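Local atomic coordinates of uncharacterized GST-like proteinprotein (PDB entry 3IC8), a protein that is of unknown function but belongs to the glutathione S-transferase family by sequence and may bind glutathione or act as a transferase. Residues 154-159 and 187-192. Sequence-based numbering, arbitrary orientation.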
loop_
_atom_site.group_PDB
_atom_site.type_symbol
_atom_site.label_atom_id
_atom_site.label_comp_id
_atom_site.label_asym_id
_atom_site.label_seq_id
_atom_site.Cartn_x
_atom_site.Cartn_y
_atom_site.Cartn_z
ATOM N N HIS A 154 -8.999 22.649 22.627
ATOM C CA HIS A 154 -7.870 23.134 23.371
ATOM C C HIS A 154 -6.967 22.029 23.835
ATOM O O HIS A 154 -5.795 22.142 23.797
ATOM C CB HIS A 154 -8.444 23.872 24.560
ATOM C CG HIS A 154 -7.436 24.462 25.479
ATOM N ND1 HIS A 154 -7.176 23.937 26.716
ATOM C CD2 HIS A 154 -6.666 25.560 25.372
ATOM C CE1 HIS A 154 -6.270 24.671 27.322
ATOM N NE2 HIS A 154 -5.949 25.664 26.527
ATOM N N GLN A 155 -7.559 20.959 24.310
ATOM C CA GLN A 155 -6.840 19.774 24.739
ATOM C C GLN A 155 -6.207 18.853 23.712
ATOM O O GLN A 155 -5.235 18.223 23.992
ATOM C CB GLN A 155 -7.628 19.006 25.785
ATOM C CG GLN A 155 -7.770 19.783 27.037
ATOM C CD GLN A 155 -8.561 19.086 28.075
ATOM O OE1 GLN A 155 -9.190 18.098 27.810
ATOM N NE2 GLN A 155 -8.518 19.585 29.276
ATOM N N TRP A 156 -6.777 18.781 22.523
ATOM C CA TRP A 156 -6.486 17.722 21.587
ATOM C C TRP A 156 -5.058 17.654 21.116
ATOM O O TRP A 156 -4.521 16.614 20.911
ATOM C CB TRP A 156 -7.423 17.796 20.402
ATOM C CG TRP A 156 -7.192 16.758 19.428
ATOM C CD1 TRP A 156 -6.558 16.890 18.267
ATOM C CD2 TRP A 156 -7.562 15.401 19.528
ATOM N NE1 TRP A 156 -6.512 15.720 17.619
ATOM C CE2 TRP A 156 -7.132 14.779 18.375
ATOM C CE3 TRP A 156 -8.230 14.655 20.479
ATOM C CZ2 TRP A 156 -7.347 13.449 18.139
ATOM C CZ3 TRP A 156 -8.446 13.365 20.245
ATOM C CH2 TRP A 156 -7.999 12.757 19.093
ATOM N N PRO A 157 -4.473 18.799 20.919
ATOM C CA PRO A 157 -3.119 18.913 20.444
ATOM C C PRO A 157 -2.112 18.359 21.420
ATOM O O PRO A 157 -1.087 17.900 21.018
ATOM C CB PRO A 157 -2.976 20.403 20.264
ATOM C CG PRO A 157 -4.247 20.839 20.035
ATOM C CD PRO A 157 -5.143 20.085 20.862
ATOM N N THR A 158 -2.409 18.424 22.694
ATOM C CA THR A 158 -1.517 17.874 23.660
ATOM C C THR A 158 -1.396 16.384 23.454
ATOM O O THR A 158 -0.323 15.868 23.457
ATOM C CB THR A 158 -2.016 18.158 25.075
ATOM O OG1 THR A 158 -1.910 19.538 25.346
ATOM C CG2 THR A 158 -1.228 17.444 26.054
ATOM N N PHE A 159 -2.508 15.695 23.287
ATOM C CA PHE A 159 -2.479 14.265 23.051
ATOM C C PHE A 159 -1.844 13.849 21.751
ATOM O O PHE A 159 -1.133 12.903 21.717
ATOM C CB PHE A 159 -3.869 13.642 23.058
ATOM C CG PHE A 159 -4.731 14.011 24.206
ATOM C CD1 PHE A 159 -4.325 13.828 25.489
ATOM C CD2 PHE A 159 -5.992 14.477 23.984
ATOM C CE1 PHE A 159 -5.130 14.144 26.496
ATOM C CE2 PHE A 159 -6.784 14.783 24.994
ATOM C CZ PHE A 159 -6.356 14.624 26.253
ATOM N N HIS A 187 -9.372 3.377 17.329
ATOM C CA HIS A 187 -10.785 3.530 17.177
ATOM C C HIS A 187 -11.168 4.978 17.257
ATOM O O HIS A 187 -11.976 5.417 16.496
ATOM C CB HIS A 187 -11.504 2.766 18.270
ATOM C CG HIS A 187 -12.981 2.723 18.121
ATOM N ND1 HIS A 187 -13.605 2.709 16.904
ATOM C CD2 HIS A 187 -13.960 2.663 19.042
ATOM C CE1 HIS A 187 -14.904 2.644 17.080
ATOM N NE2 HIS A 187 -15.146 2.617 18.369
ATOM N N THR A 188 -10.579 5.733 18.167
ATOM C CA THR A 188 -10.922 7.138 18.290
ATOM C C THR A 188 -10.593 7.931 17.046
ATOM O O THR A 188 -11.340 8.745 16.624
ATOM C CB THR A 188 -10.318 7.830 19.578
ATOM O OG1 THR A 188 -8.986 8.272 19.357
ATOM C CG2 THR A 188 -10.331 6.939 20.726
ATOM N N LEU A 189 -9.449 7.660 16.465
ATOM C CA LEU A 189 -8.987 8.321 15.268
ATOM C C LEU A 189 -9.819 8.025 14.042
ATOM O O LEU A 189 -9.874 8.785 13.132
ATOM C CB LEU A 189 -7.549 7.978 15.018
ATOM C CG LEU A 189 -6.686 8.329 16.192
ATOM C CD1 LEU A 189 -5.296 8.233 15.804
ATOM C CD2 LEU A 189 -6.980 9.685 16.681
ATOM N N TRP A 190 -10.438 6.872 14.045
ATOM C CA TRP A 190 -11.248 6.405 12.967
ATOM C C TRP A 190 -12.430 7.340 12.779
ATOM O O TRP A 190 -12.849 7.590 11.684
ATOM C CB TRP A 190 -11.658 4.972 13.257
ATOM C CG TRP A 190 -12.664 4.408 12.396
ATOM C CD1 TRP A 190 -13.887 4.044 12.743
ATOM C CD2 TRP A 190 -12.525 4.099 11.028
ATOM N NE1 TRP A 190 -14.549 3.538 11.690
ATOM C CE2 TRP A 190 -13.724 3.561 10.611
ATOM C CE3 TRP A 190 -11.496 4.243 10.109
ATOM C CZ2 TRP A 190 -13.940 3.174 9.327
ATOM C CZ3 TRP A 190 -11.708 3.849 8.840
ATOM C CH2 TRP A 190 -12.919 3.322 8.452
ATOM N N PHE A 191 -12.948 7.870 13.871
ATOM C CA PHE A 191 -14.016 8.836 13.795
ATOM C C PHE A 191 -13.571 10.095 13.069
ATOM O O PHE A 191 -14.284 10.606 12.262
ATOM C CB PHE A 191 -14.535 9.191 15.191
ATOM C CG PHE A 191 -15.401 8.149 15.805
ATOM C CD1 PHE A 191 -16.749 8.161 15.624
ATOM C CD2 PHE A 191 -14.870 7.165 16.573
ATOM C CE1 PHE A 191 -17.530 7.211 16.191
ATOM C CE2 PHE A 191 -15.643 6.216 17.118
ATOM C CZ PHE A 191 -16.972 6.236 16.933
ATOM N N LEU A 192 -12.386 10.584 13.363
ATOM C CA LEU A 192 -11.870 11.783 12.740
ATOM C C LEU A 192 -11.647 11.658 11.251
ATOM O O LEU A 192 -11.874 12.570 10.530
ATOM C CB LEU A 192 -10.621 12.277 13.421
ATOM C CG LEU A 192 -10.619 12.998 14.764
ATOM C CD1 LEU A 192 -11.800 13.801 15.113
ATOM C CD2 LEU A 192 -10.229 12.117 15.850
#
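W156 and L189 mark the closest approach of the two helical segments 154-159 and 187-192, whose backbones stay well apart, with the CA atoms of this pair 11.6 Å from each other. Segment 154-159, part of helix 149-167, is kinked at P157, which lacks an amide hydrogen, and at T158: neither N makes the usual bond to the turn before, and T158 N reaches Q155 O instead. The gap between the backbones is bridged by side chains, chiefly the indole of W156. Its CG lies anti to the backbone N (chi1 -180°), and the six-membered ring is thereby carried out to the helix 180-193. L189 and L192, one turn apart there, receive it. Both CD2 methyls meet the CZ2-CH2 bond of the ring, that of L189 from near the indole plane, 4.0 Å from W156 CH2, and that of L192 obliquely, 3.9 Å from W156 CZ2. Both helices belong to the glutathione S-transferase C-terminal family region, a helical bundle in this superfamily, and the contact is buried. F201 adds an edge-to-face ring contact to the indole, whose N-H has a hydrogen-bond partner outside the two segments. L189 also packs on V208, W211 and L212 of helix 206-216, while L192 touches V110 of helix 88-110.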